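Local coordinates for enoyl-CoA hydratase subunit I (Geobacillus kaustophilus, PDB 2PBP) that hydrates the double bond of 2-enoyl-CoA thioesters to give 3-hydroxyacyl-CoA, probably in beta-oxidation, at the interface of chains A and B. Coordinates in Å, arbitrary orientation; residue numbers count along the deposited sequence, not the author numbering. Chains: chain A/B, Enoyl-CoA hydratase subunit I.

Contact 1: the interface of chains A and B. Residues chain A 97, 99, 118-119, 205, 209; chain B 153, 157-158, 161.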
# COMPACT_ATOMS: atom_id res chain seq x y z
N PRO A 97 15.75 4.93 -0.66
CA PRO A 97 15.02 4.19 -1.70
C PRO A 97 15.96 3.28 -2.48
O PRO A 97 17.06 3.68 -2.88
CB PRO A 97 14.44 5.31 -2.56
CG PRO A 97 14.14 6.37 -1.55
CD PRO A 97 15.39 6.36 -0.68
N ILE A 99 16.16 0.39 -5.72
CA ILE A 99 15.53 -0.18 -6.91
C ILE A 99 16.40 -1.30 -7.48
O ILE A 99 17.62 -1.16 -7.58
CB ILE A 99 15.35 0.88 -8.01
CG1 ILE A 99 14.52 2.05 -7.49
CG2 ILE A 99 14.69 0.25 -9.25
CD1 ILE A 99 13.26 1.75 -6.72
N ASP A 118 12.85 -1.84 -2.92
CA ASP A 118 11.52 -1.23 -2.84
C ASP A 118 10.71 -1.30 -4.13
O ASP A 118 9.48 -1.40 -4.10
CB ASP A 118 11.65 0.23 -2.42
CG ASP A 118 12.45 0.39 -1.15
OD1 ASP A 118 12.08 -0.26 -0.15
OD2 ASP A 118 13.44 1.15 -1.15
N LEU A 119 11.41 -1.23 -5.26
CA LEU A 119 10.78 -1.30 -6.57
C LEU A 119 11.66 -2.19 -7.43
O LEU A 119 12.87 -2.25 -7.23
CB LEU A 119 10.71 0.08 -7.23
CG LEU A 119 9.98 1.22 -6.52
CD1 LEU A 119 10.15 2.50 -7.33
CD2 LEU A 119 8.51 0.88 -6.37
N LEU A 205 10.29 10.70 0.87
CA LEU A 205 10.43 9.34 0.36
C LEU A 205 10.86 8.38 1.48
O LEU A 205 10.38 7.25 1.57
CB LEU A 205 11.45 9.27 -0.78
CG LEU A 205 11.18 10.06 -2.06
CD1 LEU A 205 12.04 9.50 -3.19
CD2 LEU A 205 9.71 9.98 -2.43
N LYS A 209 8.45 5.43 3.02
CA LYS A 209 8.95 4.07 2.97
C LYS A 209 8.84 3.42 4.35
O LYS A 209 8.43 2.26 4.46
CB LYS A 209 10.40 4.05 2.48
CG LYS A 209 11.05 2.68 2.52
CD LYS A 209 12.43 2.69 1.87
CE LYS A 209 13.17 1.40 2.15
NZ LYS A 209 14.46 1.31 1.42
N PRO B 153 3.50 -3.57 -0.93
CA PRO B 153 4.49 -2.49 -0.86
C PRO B 153 5.17 -2.09 -2.17
O PRO B 153 5.50 -0.91 -2.36
CB PRO B 153 5.49 -3.01 0.17
CG PRO B 153 5.48 -4.48 -0.09
CD PRO B 153 3.99 -4.77 -0.23
N LEU B 157 4.47 1.83 -3.06
CA LEU B 157 5.54 2.82 -3.06
C LEU B 157 5.62 3.58 -4.37
O LEU B 157 5.97 4.76 -4.39
CB LEU B 157 6.88 2.16 -2.72
CG LEU B 157 7.02 1.79 -1.24
CD1 LEU B 157 8.31 1.00 -1.02
CD2 LEU B 157 7.02 3.07 -0.40
N GLU B 158 5.29 2.91 -5.47
CA GLU B 158 5.31 3.56 -6.77
C GLU B 158 4.35 4.75 -6.74
O GLU B 158 4.71 5.87 -7.07
CB GLU B 158 4.88 2.56 -7.85
CG GLU B 158 5.12 3.03 -9.28
CD GLU B 158 4.55 2.06 -10.31
OE1 GLU B 158 4.78 0.84 -10.18
OE2 GLU B 158 3.87 2.52 -11.25
N TRP B 161 5.33 7.43 -3.75
CA TRP B 161 6.55 8.19 -4.01
C TRP B 161 6.43 9.18 -5.18
O TRP B 161 7.07 10.24 -5.16
CB TRP B 161 7.72 7.25 -4.29
CG TRP B 161 8.37 6.64 -3.08
CD1 TRP B 161 8.19 7.00 -1.77
CD2 TRP B 161 9.38 5.63 -3.08
NE1 TRP B 161 9.02 6.27 -0.96
CE2 TRP B 161 9.77 5.42 -1.74
CE3 TRP B 161 10.00 4.88 -4.09
CZ2 TRP B 161 10.74 4.48 -1.37
CZ3 TRP B 161 10.97 3.95 -3.73
CH2 TRP B 161 11.33 3.76 -2.38
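The backbone carbonyl of A:Leu205 takes the indole N-H of B:Trp161, with NE1 3.0 Å from O. This bond is bent: the oxygen lies 28° out of the indole plane, and the angle at the hydrogen is 139°. Tryptophan suits the place because it pairs this polar N-H with a broad apolar surface. A:Leu205 lies on one face toward the rim, at the pyrrole end, with CD2 3.4 Å from CD1, while CD2 of B:Leu157 backs the opposite face, also off-centre. The far tip of the six-membered ring, CH2, reaches CB of A:Pro97 at 3.5 Å, and A:Leu119 packs beside CZ3. The A:Asp118 carboxylate stands nearly perpendicular to the indole, with OD2 at the ring edge. That oxygen also receives NZ of A:Lys209 at 2.8 Å on its syn lone pair; the lysine CG is anti to the backbone N (chi1 174°) and the chain beyond is extended, bringing NZ to a charge that the salt bridge probably balances. An alanine in place of B:Trp161 would probably leave the A:Leu205 carbonyl without this donor and open a gap between A:Pro97, A:Leu119 and A:Leu205. The indole projects from helix 153-162 of chain B between helix 202-217 and the start of strand 119-123 of chain A.

Contact 2: the interface of chains A and B. Residues chain A 220, 224, 227; chain B 89, 92, 141-142, 145-146.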
# COMPACT_ATOMS: atom_id res chain seq x y z
N LEU A 220 -3.73 -2.15 11.29
CA LEU A 220 -4.08 -0.83 10.77
C LEU A 220 -3.99 0.35 11.75
O LEU A 220 -3.29 1.33 11.48
CB LEU A 220 -5.47 -0.85 10.15
CG LEU A 220 -5.98 0.47 9.57
CD1 LEU A 220 -5.06 0.92 8.44
CD2 LEU A 220 -7.40 0.29 9.06
N MET A 224 -1.28 3.42 11.47
CA MET A 224 -1.69 4.81 11.28
C MET A 224 -1.11 5.69 12.39
O MET A 224 -0.81 6.86 12.17
CB MET A 224 -3.22 4.91 11.23
CG MET A 224 -3.79 4.38 9.91
SD MET A 224 -5.59 4.33 9.83
CE MET A 224 -5.96 6.08 9.86
N GLU A 227 2.33 6.28 11.21
CA GLU A 227 2.24 7.11 10.01
C GLU A 227 2.12 8.60 10.33
O GLU A 227 2.87 9.43 9.79
CB GLU A 227 1.04 6.66 9.19
CG GLU A 227 0.82 7.42 7.90
CD GLU A 227 -0.56 7.13 7.33
OE1 GLU A 227 -1.54 7.44 8.03
OE2 GLU A 227 -0.66 6.59 6.21
N ASP B 89 -9.65 8.22 12.88
CA ASP B 89 -9.75 6.95 13.58
C ASP B 89 -11.22 6.66 13.89
O ASP B 89 -11.64 5.51 13.90
CB ASP B 89 -8.95 6.97 14.89
CG ASP B 89 -7.46 7.10 14.66
OD1 ASP B 89 -6.96 6.60 13.63
OD2 ASP B 89 -6.78 7.69 15.52
N SER B 92 -12.77 5.07 11.02
CA SER B 92 -12.32 3.69 10.89
C SER B 92 -13.14 2.69 11.71
O SER B 92 -13.20 1.51 11.36
CB SER B 92 -10.86 3.57 11.32
OG SER B 92 -10.02 4.39 10.53
N ALA B 141 -3.50 10.21 6.95
CA ALA B 141 -4.77 9.65 7.40
C ALA B 141 -5.03 8.22 6.93
O ALA B 141 -6.12 7.90 6.46
CB ALA B 141 -5.91 10.56 6.95
N GLY B 142 -4.01 7.36 7.04
CA GLY B 142 -4.17 5.97 6.66
C GLY B 142 -3.81 5.61 5.23
O GLY B 142 -3.73 4.43 4.89
N GLN B 145 -1.03 3.19 4.82
CA GLN B 145 -1.37 1.91 5.42
C GLN B 145 -2.38 1.11 4.61
O GLN B 145 -2.12 -0.03 4.22
CB GLN B 145 -1.91 2.12 6.83
CG GLN B 145 -0.96 2.88 7.75
CD GLN B 145 0.42 2.24 7.82
OE1 GLN B 145 1.40 2.79 7.32
NE2 GLN B 145 0.49 1.06 8.43
N ARG B 146 -3.54 1.71 4.35
CA ARG B 146 -4.58 1.02 3.60
C ARG B 146 -4.17 0.66 2.18
O ARG B 146 -4.51 -0.42 1.70
CB ARG B 146 -5.87 1.84 3.60
CG ARG B 146 -6.54 1.94 4.98
CD ARG B 146 -7.98 2.42 4.86
NE ARG B 146 -8.73 2.29 6.11
CZ ARG B 146 -8.84 3.25 7.03
NH1 ARG B 146 -8.23 4.42 6.86
NH2 ARG B 146 -9.55 3.03 8.13
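A:Glu227 meets the backbone of B:Gly142: OE1 accepts the amide N at 2.7 Å, using its syn lone pair, with an angle of 153° at the hydrogen. The glutamate chain is extended, CG anti to the backbone N (chi1 -180°), which carries the carboxylate away from helix 220-234 to the partner's loop. Glycine fits here twice over. Its phi is positive, at 92°, a conformation that residues with a side chain adopt less readily, and its bare CA lets A:Met224 come close, with CG 3.6 Å from that carbon. The flexible thioether then turns at chi3, and its methyl CE also lies against the glycine.

One turn back along the helix, A:Leu220 spreads its two branches over separate neighbours. CD1 rests on CB of B:Gln145 at 3.7 Å, and CD2 lies over a face of the B:Arg146 guanidinium, 3.6 Å from NH2. In the second shell, B:Ser92 positions that guanidinium: its OG receives NH2 at 2.8 Å, almost in the guanidinium plane, which probably limits its rotation. The long arginine chain thus offers apolar and flat surfaces to chain A while its charged end is tied within its own subunit.

In the deposited pair the site joins helix 220-234 of chain A to the glycine-rich loop and the start of helix 143-151 of chain B, probably steadying that loop, in a contact likely to belong to the oligomer usual in this family.

Contact 3: the interface of chains A and B. Residues chain A 207-208, 211, 227, 231, 234; chain B 137-139, 144, 160.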
# COMPACT_ATOMS: atom_id res chain seq x y z
N LEU A 207 10.44 8.72 4.90
CA LEU A 207 9.38 8.48 5.89
C LEU A 207 8.18 7.74 5.32
O LEU A 207 7.47 7.04 6.05
CB LEU A 207 8.97 9.81 6.54
CG LEU A 207 9.85 10.21 7.73
CD1 LEU A 207 11.32 10.17 7.34
CD2 LEU A 207 9.46 11.59 8.23
N ILE A 208 7.93 7.89 4.02
CA ILE A 208 6.82 7.18 3.39
C ILE A 208 7.20 5.70 3.37
O ILE A 208 6.38 4.83 3.67
CB ILE A 208 6.58 7.65 1.92
CG1 ILE A 208 5.77 8.94 1.92
CG2 ILE A 208 5.88 6.55 1.13
CD1 ILE A 208 4.35 8.90 2.54
N ALA A 211 6.75 4.14 6.73
CA ALA A 211 5.34 3.90 6.99
C ALA A 211 4.85 2.66 6.24
O ALA A 211 4.13 1.84 6.80
CB ALA A 211 4.51 5.12 6.58
N GLU A 227 2.33 6.28 11.21
CA GLU A 227 2.24 7.11 10.01
C GLU A 227 2.12 8.60 10.33
O GLU A 227 2.87 9.43 9.79
CB GLU A 227 1.04 6.66 9.19
CG GLU A 227 0.82 7.42 7.90
CD GLU A 227 -0.56 7.13 7.33
OE1 GLU A 227 -1.54 7.44 8.03
OE2 GLU A 227 -0.66 6.59 6.21
N PHE A 231 4.24 12.11 9.61
CA PHE A 231 3.57 13.25 8.99
C PHE A 231 3.96 14.52 9.77
O PHE A 231 4.33 15.54 9.19
CB PHE A 231 2.04 13.06 9.05
CG PHE A 231 1.26 14.18 8.39
CD1 PHE A 231 1.04 14.18 7.02
CD2 PHE A 231 0.74 15.22 9.16
CE1 PHE A 231 0.31 15.20 6.41
CE2 PHE A 231 0.01 16.25 8.56
CZ PHE A 231 -0.21 16.24 7.18
N LEU A 234 7.61 15.68 9.11
CA LEU A 234 7.90 16.33 7.84
C LEU A 234 7.64 17.84 7.89
O LEU A 234 8.20 18.59 7.10
CB LEU A 234 7.10 15.68 6.70
CG LEU A 234 7.59 14.27 6.33
CD1 LEU A 234 6.72 13.69 5.23
CD2 LEU A 234 9.05 14.33 5.86
N VAL B 137 5.47 16.62 1.79
CA VAL B 137 4.91 15.88 2.92
C VAL B 137 4.47 14.46 2.54
O VAL B 137 5.05 13.86 1.63
CB VAL B 137 3.74 16.67 3.57
CG1 VAL B 137 4.27 17.95 4.21
CG2 VAL B 137 2.68 17.00 2.54
N MET B 138 3.46 13.93 3.22
CA MET B 138 2.98 12.58 2.95
C MET B 138 1.54 12.37 3.42
O MET B 138 0.96 13.25 4.06
CB MET B 138 3.88 11.56 3.67
CG MET B 138 3.81 11.63 5.20
SD MET B 138 4.95 10.50 6.04
CE MET B 138 3.99 8.97 6.06
N PRO B 139 0.94 11.22 3.08
CA PRO B 139 -0.44 10.98 3.53
C PRO B 139 -0.37 10.75 5.04
O PRO B 139 0.54 10.08 5.52
CB PRO B 139 -0.82 9.71 2.77
CG PRO B 139 -0.04 9.84 1.49
CD PRO B 139 1.31 10.29 2.00
N THR B 144 -1.00 5.57 3.47
CA THR B 144 0.14 4.68 3.29
C THR B 144 -0.16 3.28 3.81
O THR B 144 0.37 2.29 3.31
CB THR B 144 1.41 5.19 4.00
OG1 THR B 144 1.21 5.18 5.42
CG2 THR B 144 1.73 6.60 3.55
N LEU B 160 2.81 6.16 -4.01
CA LEU B 160 3.08 7.08 -2.90
C LEU B 160 4.29 7.98 -3.13
O LEU B 160 4.27 9.15 -2.77
CB LEU B 160 3.25 6.28 -1.60
CG LEU B 160 1.99 5.54 -1.13
CD1 LEU B 160 2.36 4.52 -0.07
CD2 LEU B 160 0.98 6.55 -0.60
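A:Phe231 presents the edge of its ring to B:Met138, whose backbone O lies in the ring plane beside CD1 and CE1. The phenyl reaches this carbonyl because its CG is anti to the backbone N (chi1 -178°); its weakly positive C-H rim would suit an oxygen better than its face would. The other flat group, the A:Glu227 carboxylate, uses OE2 here. This oxygen accepts two bonds from B:Thr144: the hydroxyl OG1, at a very short 2.5 Å, approaches on the anti side, 23° out of the carboxylate plane, and the amide N, at 2.9 Å, approaches almost in line with the C-O bond. Threonine adds a hydroxyl donor to the backbone N-H that nearly every residue has, and their location in the first turn of helix 143-151 would probably favour a negative group. A:Ala211 is small enough to lie close to the hydroxyl, its CB 3.5 Å from OG1.

The rest is hydrophobic. Flexible B:Met138 fits between helices 202-217 and 220-234 of chain A; A:Leu234 crosses it at about a right angle, CD1 3.6 Å from CG. A:Ile208 runs past the methionine in the opposite direction, although the exact position of its CD1 is doubtful. Being branched, the isoleucine can also touch B:Leu160, its CG2 3.8 Å from CB.

The site seats the loop bearing B:Met138 and B:Pro139 in chain A's helical groove, holding the two chains together by packing and by the carboxylate bonded to B:Thr144, probably as in the native oligomer.

Contact 3 lies between the others: its C-alpha centre is about 12 Å from that of contact 1 and about 11 Å from that of contact 2, whereas contacts 1 and 2 have centres about 18 Å apart. Helix 202-217 of chain A and helix 153-162 of chain B serve contacts 1 and 3; helix 220-234 of chain A and helix 143-151 of chain B serve contacts 2 and 3, which share A:Glu227, one oxygen each. The shared helices suggest parts of one patch. The whole interface is not an exact two-fold, which would fit the trimers, paired into hexamers, usual in the crotonase family, though the deposited assembly holds two chains.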